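Local coordinates for protein MGS-M5 (PDB 4Q3N) that probably catalyses the NAD-dependent interconversion of L-lactate and pyruvate, as a tetrameric member of the lactate/malate dehydrogenase family, at residues A19-N24 with A237-T242; G261-E266 with L288-K293. All coordinates share one frame; numbering follows the deposited sequence.

Contact 1 (A19-N24 with A237-T242); sequences AYAMVN and ALVRIT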
loop_
_atom_site.group_PDB
_atom_site.type_symbol
_atom_site.label_atom_id
_atom_site.label_comp_id
_atom_site.label_asym_id
_atom_site.label_seq_id
_atom_site.Cartn_x
_atom_site.Cartn_y
_atom_site.Cartn_z
ATOM N N ALA A 19 11.217 -8.967 10.471
ATOM C CA ALA A 19 11.795 -8.800 9.151
ATOM C C ALA A 19 10.773 -9.158 8.038
ATOM O O ALA A 19 10.624 -8.393 7.076
ATOM C CB ALA A 19 13.047 -9.641 9.001
ATOM N N TYR A 20 10.055 -10.272 8.204
ATOM C CA TYR A 20 9.139 -10.690 7.146
ATOM C C TYR A 20 8.013 -9.677 7.019
ATOM O O TYR A 20 7.529 -9.416 5.915
ATOM C CB TYR A 20 8.538 -12.030 7.458
ATOM C CG TYR A 20 7.786 -12.750 6.342
ATOM C CD1 TYR A 20 8.358 -12.952 5.067
ATOM C CD2 TYR A 20 6.589 -13.346 6.620
ATOM C CE1 TYR A 20 7.678 -13.732 4.117
ATOM C CE2 TYR A 20 5.913 -14.129 5.682
ATOM C CZ TYR A 20 6.484 -14.322 4.460
ATOM O OH TYR A 20 5.786 -15.135 3.609
ATOM N N ALA A 21 7.524 -9.195 8.153
ATOM C CA ALA A 21 6.444 -8.200 8.114
ATOM C C ALA A 21 6.913 -6.942 7.378
ATOM O O ALA A 21 6.149 -6.364 6.562
ATOM C CB ALA A 21 5.933 -7.871 9.573
ATOM N N MET A 22 8.164 -6.523 7.626
ATOM C CA MET A 22 8.739 -5.369 6.892
ATOM C C MET A 22 8.829 -5.602 5.402
ATOM O O MET A 22 8.550 -4.684 4.618
ATOM C CB MET A 22 10.138 -5.006 7.409
ATOM C CG MET A 22 10.027 -4.213 8.745
ATOM S SD MET A 22 11.488 -3.233 9.007
ATOM C CE MET A 22 12.638 -4.551 9.248
ATOM N N VAL A 23 9.247 -6.808 5.015
ATOM C CA VAL A 23 9.291 -7.166 3.597
ATOM C C VAL A 23 7.890 -7.092 2.975
ATOM O O VAL A 23 7.715 -6.577 1.858
ATOM C CB VAL A 23 9.866 -8.564 3.392
ATOM C CG1 VAL A 23 9.724 -9.016 1.917
ATOM C CG2 VAL A 23 11.342 -8.572 3.810
ATOM N N ASN A 24 6.884 -7.616 3.658
ATOM C CA ASN A 24 5.545 -7.575 3.094
ATOM C C ASN A 24 4.901 -6.178 3.099
ATOM O O ASN A 24 4.023 -5.932 2.311
ATOM C CB ASN A 24 4.677 -8.545 3.856
ATOM C CG ASN A 24 4.932 -9.983 3.385
ATOM O OD1 ASN A 24 4.390 -10.375 2.350
ATOM N ND2 ASN A 24 5.799 -10.739 4.093
ATOM N N ALA A 237 4.128 -4.873 15.815
ATOM C CA ALA A 237 4.377 -3.736 16.701
ATOM C C ALA A 237 5.743 -3.125 16.339
ATOM O O ALA A 237 5.873 -1.900 16.243
ATOM C CB ALA A 237 4.383 -4.198 18.218
ATOM N N LEU A 238 6.773 -3.980 16.174
ATOM C CA LEU A 238 8.107 -3.474 15.826
ATOM C C LEU A 238 8.101 -2.762 14.442
ATOM O O LEU A 238 8.814 -1.755 14.229
ATOM C CB LEU A 238 9.149 -4.600 15.807
ATOM C CG LEU A 238 9.419 -5.236 17.192
ATOM C CD1 LEU A 238 10.220 -6.584 17.118
ATOM C CD2 LEU A 238 10.118 -4.197 18.130
ATOM N N VAL A 239 7.338 -3.312 13.506
ATOM C CA VAL A 239 7.196 -2.629 12.209
ATOM C C VAL A 239 6.623 -1.235 12.404
ATOM O O VAL A 239 7.106 -0.232 11.822
ATOM C CB VAL A 239 6.307 -3.430 11.244
ATOM C CG1 VAL A 239 6.027 -2.541 9.965
ATOM C CG2 VAL A 239 7.042 -4.719 10.897
ATOM N N ARG A 240 5.606 -1.142 13.251
ATOM C CA ARG A 240 4.933 0.146 13.415
ATOM C C ARG A 240 5.846 1.161 14.037
ATOM O O ARG A 240 5.828 2.347 13.656
ATOM C CB ARG A 240 3.683 0.007 14.280
ATOM C CG ARG A 240 2.776 1.262 14.237
ATOM C CD ARG A 240 2.218 1.474 12.750
ATOM N NE ARG A 240 1.606 2.787 12.547
ATOM C CZ ARG A 240 2.262 3.934 12.366
ATOM N NH1 ARG A 240 3.591 3.988 12.442
ATOM N NH2 ARG A 240 1.573 5.054 12.150
ATOM N N ILE A 241 6.643 0.719 15.013
ATOM C CA ILE A 241 7.628 1.618 15.640
ATOM C C ILE A 241 8.642 2.066 14.591
ATOM O O ILE A 241 8.958 3.247 14.469
ATOM C CB ILE A 241 8.343 0.939 16.824
ATOM C CG1 ILE A 241 7.323 0.703 17.974
ATOM C CG2 ILE A 241 9.519 1.785 17.296
ATOM C CD1 ILE A 241 7.770 -0.409 19.024
ATOM N N THR A 242 9.107 1.112 13.797
ATOM C CA THR A 242 10.075 1.403 12.734
ATOM C C THR A 242 9.512 2.435 11.734
ATOM O O THR A 242 10.213 3.353 11.275
ATOM C CB THR A 242 10.455 0.096 12.005
ATOM O OG1 THR A 242 11.000 -0.827 12.990
ATOM C CG2 THR A 242 11.502 0.372 10.914
#

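Contact 2 (G261-E266 with L288-K293); sequences GVYDCE and LKLNEK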
loop_
_atom_site.group_PDB
_atom_site.type_symbol
_atom_site.label_atom_id
_atom_site.label_comp_id
_atom_site.label_asym_id
_atom_site.label_seq_id
_atom_site.Cartn_x
_atom_site.Cartn_y
_atom_site.Cartn_z
ATOM N N GLY A 261 11.779 11.798 35.163
ATOM C CA GLY A 261 11.080 12.921 35.781
ATOM C C GLY A 261 9.773 13.311 35.072
ATOM O O GLY A 261 9.041 14.155 35.543
ATOM N N VAL A 262 9.455 12.685 33.952
ATOM C CA VAL A 262 8.219 13.085 33.285
ATOM C C VAL A 262 7.022 12.683 34.139
ATOM O O VAL A 262 6.208 13.539 34.470
ATOM C CB VAL A 262 8.073 12.512 31.875
ATOM C CG1 VAL A 262 6.669 12.869 31.341
ATOM C CG2 VAL A 262 9.157 13.097 30.951
ATOM N N TYR A 263 6.938 11.406 34.537
ATOM C CA TYR A 263 5.897 10.974 35.462
ATOM C C TYR A 263 6.476 11.004 36.884
ATOM O O TYR A 263 7.716 11.080 37.065
ATOM C CB TYR A 263 5.366 9.567 35.054
ATOM C CG TYR A 263 4.468 9.585 33.823
ATOM C CD1 TYR A 263 5.011 9.692 32.530
ATOM C CD2 TYR A 263 3.070 9.521 33.947
ATOM C CE1 TYR A 263 4.198 9.735 31.399
ATOM C CE2 TYR A 263 2.236 9.537 32.815
ATOM C CZ TYR A 263 2.804 9.663 31.540
ATOM O OH TYR A 263 1.995 9.696 30.414
ATOM N N ASP A 264 5.655 10.981 37.927
ATOM C CA ASP A 264 6.352 11.134 39.213
ATOM C C ASP A 264 6.851 9.811 39.813
ATOM O O ASP A 264 7.350 9.788 40.919
ATOM C CB ASP A 264 5.504 11.906 40.227
ATOM C CG ASP A 264 4.123 11.405 40.308
ATOM O OD1 ASP A 264 3.959 10.175 40.208
ATOM O OD2 ASP A 264 3.207 12.239 40.456
ATOM N N CYS A 265 6.789 8.736 39.053
ATOM C CA CYS A 265 7.449 7.505 39.453
ATOM C C CYS A 265 8.972 7.634 39.319
ATOM O O CYS A 265 9.454 8.670 38.863
ATOM C CB CYS A 265 6.932 6.350 38.613
ATOM S SG CYS A 265 7.288 6.526 36.862
ATOM N N GLU A 266 9.703 6.583 39.712
ATOM C CA GLU A 266 11.161 6.510 39.580
ATOM C C GLU A 266 11.647 7.158 38.289
ATOM O O GLU A 266 11.116 6.864 37.215
ATOM C CB GLU A 266 11.626 5.043 39.627
ATOM C CG GLU A 266 13.053 4.844 40.077
ATOM C CD GLU A 266 13.228 5.046 41.593
ATOM O OE1 GLU A 266 12.878 4.150 42.392
ATOM O OE2 GLU A 266 13.697 6.124 41.983
ATOM N N LEU A 288 0.369 12.008 30.495
ATOM C CA LEU A 288 -1.072 11.932 30.736
ATOM C C LEU A 288 -1.399 12.311 32.158
ATOM O O LEU A 288 -0.602 12.048 33.061
ATOM C CB LEU A 288 -1.610 10.505 30.489
ATOM C CG LEU A 288 -1.285 9.975 29.088
ATOM C CD1 LEU A 288 -1.633 8.454 29.072
ATOM C CD2 LEU A 288 -2.105 10.787 28.024
ATOM N N LYS A 289 -2.583 12.889 32.378
ATOM C CA LYS A 289 -3.098 13.073 33.754
ATOM C C LYS A 289 -3.645 11.719 34.222
ATOM O O LYS A 289 -4.693 11.287 33.764
ATOM C CB LYS A 289 -4.210 14.150 33.830
ATOM C CG LYS A 289 -3.779 15.619 33.706
ATOM C CD LYS A 289 -4.913 16.557 34.229
ATOM C CE LYS A 289 -4.423 17.944 34.684
ATOM N NZ LYS A 289 -4.284 19.004 33.620
ATOM N N LEU A 290 -2.953 11.051 35.139
ATOM C CA LEU A 290 -3.381 9.730 35.595
ATOM C C LEU A 290 -4.279 9.904 36.781
ATOM O O LEU A 290 -4.089 10.858 37.525
ATOM C CB LEU A 290 -2.178 8.858 35.985
ATOM C CG LEU A 290 -1.224 8.567 34.849
ATOM C CD1 LEU A 290 -0.089 7.585 35.325
ATOM C CD2 LEU A 290 -1.935 8.039 33.608
ATOM N N ASN A 291 -5.227 8.989 37.004
ATOM C CA ASN A 291 -5.993 9.103 38.246
ATOM C C ASN A 291 -5.193 8.456 39.369
ATOM O O ASN A 291 -4.115 7.921 39.147
ATOM C CB ASN A 291 -7.417 8.522 38.119
ATOM C CG ASN A 291 -7.445 7.027 37.859
ATOM O OD1 ASN A 291 -6.486 6.321 38.115
ATOM N ND2 ASN A 291 -8.570 6.539 37.331
ATOM N N GLU A 292 -5.701 8.527 40.577
ATOM C CA GLU A 292 -4.961 8.068 41.756
ATOM C C GLU A 292 -4.563 6.594 41.669
ATOM O O GLU A 292 -3.419 6.218 41.964
ATOM C CB GLU A 292 -5.812 8.338 42.991
ATOM C CG GLU A 292 -5.247 7.875 44.293
ATOM C CD GLU A 292 -6.170 8.226 45.468
ATOM O OE1 GLU A 292 -7.061 9.093 45.286
ATOM O OE2 GLU A 292 -6.000 7.634 46.560
ATOM N N LYS A 293 -5.505 5.752 41.260
ATOM C CA LYS A 293 -5.211 4.335 41.072
ATOM C C LYS A 293 -4.077 4.107 40.063
ATOM O O LYS A 293 -3.115 3.404 40.347
ATOM C CB LYS A 293 -6.472 3.597 40.626
ATOM C CG LYS A 293 -6.250 2.136 40.263
ATOM C CD LYS A 293 -7.571 1.437 39.917
ATOM C CE LYS A 293 -7.333 0.000 39.410
ATOM N NZ LYS A 293 -8.575 -0.787 39.124
#

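Contact 1 (A19-N24 with A237-T242)
A chi1 of 172° turns CG2 of Val239 to the side of its own backbone N, where it meets Ala21 and Met22; Met22 comes to it with a chain that runs outward and then bends at chi3 (-67°). The contact joins two helices of the lactate/malate dehydrogenase fold. Helix 13-25 follows the first Rossmann strand and a glycine-rich turn at Gly10, Gly12 and Gly15 that is consistent with dinucleotide binding, whereas helix 232-246 belongs to the C-terminal domain. Their short segments cross at -57°, with axes 9.3 Å apart, and illustrate how one branched methyl can fit against two residues of a neighbouring helix. Val239 CG2 lies 3.6 Å from Ala21 CB and 3.7 Å from Met22 CG. The small alanine lets the methyl come close to the helix, while the side chains of Met22 and Val239 run antiparallel alongside one another. Beyond the bend, Met22 SD lies 4.1 Å from Thr242 CG2, the two side chains roughly perpendicular. These touches of Ala21, Met22, Val239 and Thr242 CG2 are buried and apolar, lined further by Tyr18 and Thr27 around Val239 and by Leu31 beside Met22. Helix 13-25 also meets a second subunit: Tyr20 OH bonds to Tyr232 O of that neighbour, Asn24 OD1 to its Gln25 NE2, and Ala21 packs on its Asn24. Asn24 ND2, meanwhile, sits over the centre of one face of the Tyr20 ring and donates to Tyr20 O at 2.8 Å. A polar bond links the two helices as well, between Thr242 OG1 and the hydroxyl of Tyr18 on helix 13-25. Thr242 OG1 also donates to Leu238 O at 2.7 Å, reaching that oxygen from the face opposite to Thr242 N.

Contact 2 (G261-E266 with L288-K293)
In the C-terminal alpha/beta domain, the loop between antiparallel strands 251-258 and 270-278 is pinned by Tyr263 to the strand-to-helix connection at Leu288 and Leu290, which shows how one aromatic side chain can join a loop to the lead-in of a helix. CG of Tyr263 lies anti to its carbonyl carbon (chi1 -74°), and the ring extends toward the other segment to place its hydroxyl at the backbone there. Leu288 N donates to Tyr263 OH at 2.8 Å with a nearly straight N-H...O angle of 168°. The same hydroxyl is hydrogen-bonded to Val286 O, a carbonyl that can only accept, so the phenol relays between two peptide groups of the connection and is gripped from both. Ile285, Leu273 and Pro274 of the three-stranded sheet and Leu298 of helix 292-311 also pack on Tyr263, making it a buried junction of strands, loop and helix. Leu288 CG approaches Tyr263 OH at 3.5 Å, covering part of the hydroxyl with carbon. Farther along, Leu290 stands nearly perpendicular to the tyrosine side chain, and its CD1 methyl rests 3.9 Å from Tyr263 CE2.

The two contacts follow one another along the chain and lie on opposite sides of its centre, the centre of contact 1 about 12 Å from the chain's centre and that of contact 2 about 21 Å. Their own centres are about 31 Å apart and their nearest atoms about 16 Å. Contact 1 ties the NAD-binding domain to the C-terminal domain, on the helix that follows the presumed dinucleotide-binding glycine turn, whereas contact 2 works inside the C-terminal domain. Each also faces a different partner in the tetramer: a second subunit borders 19-24 and 237-242, and a third approaches Leu288 and Lys289. The sodium ion, at Ile198, Met201 and Ile204, is bound by residues of neither contact.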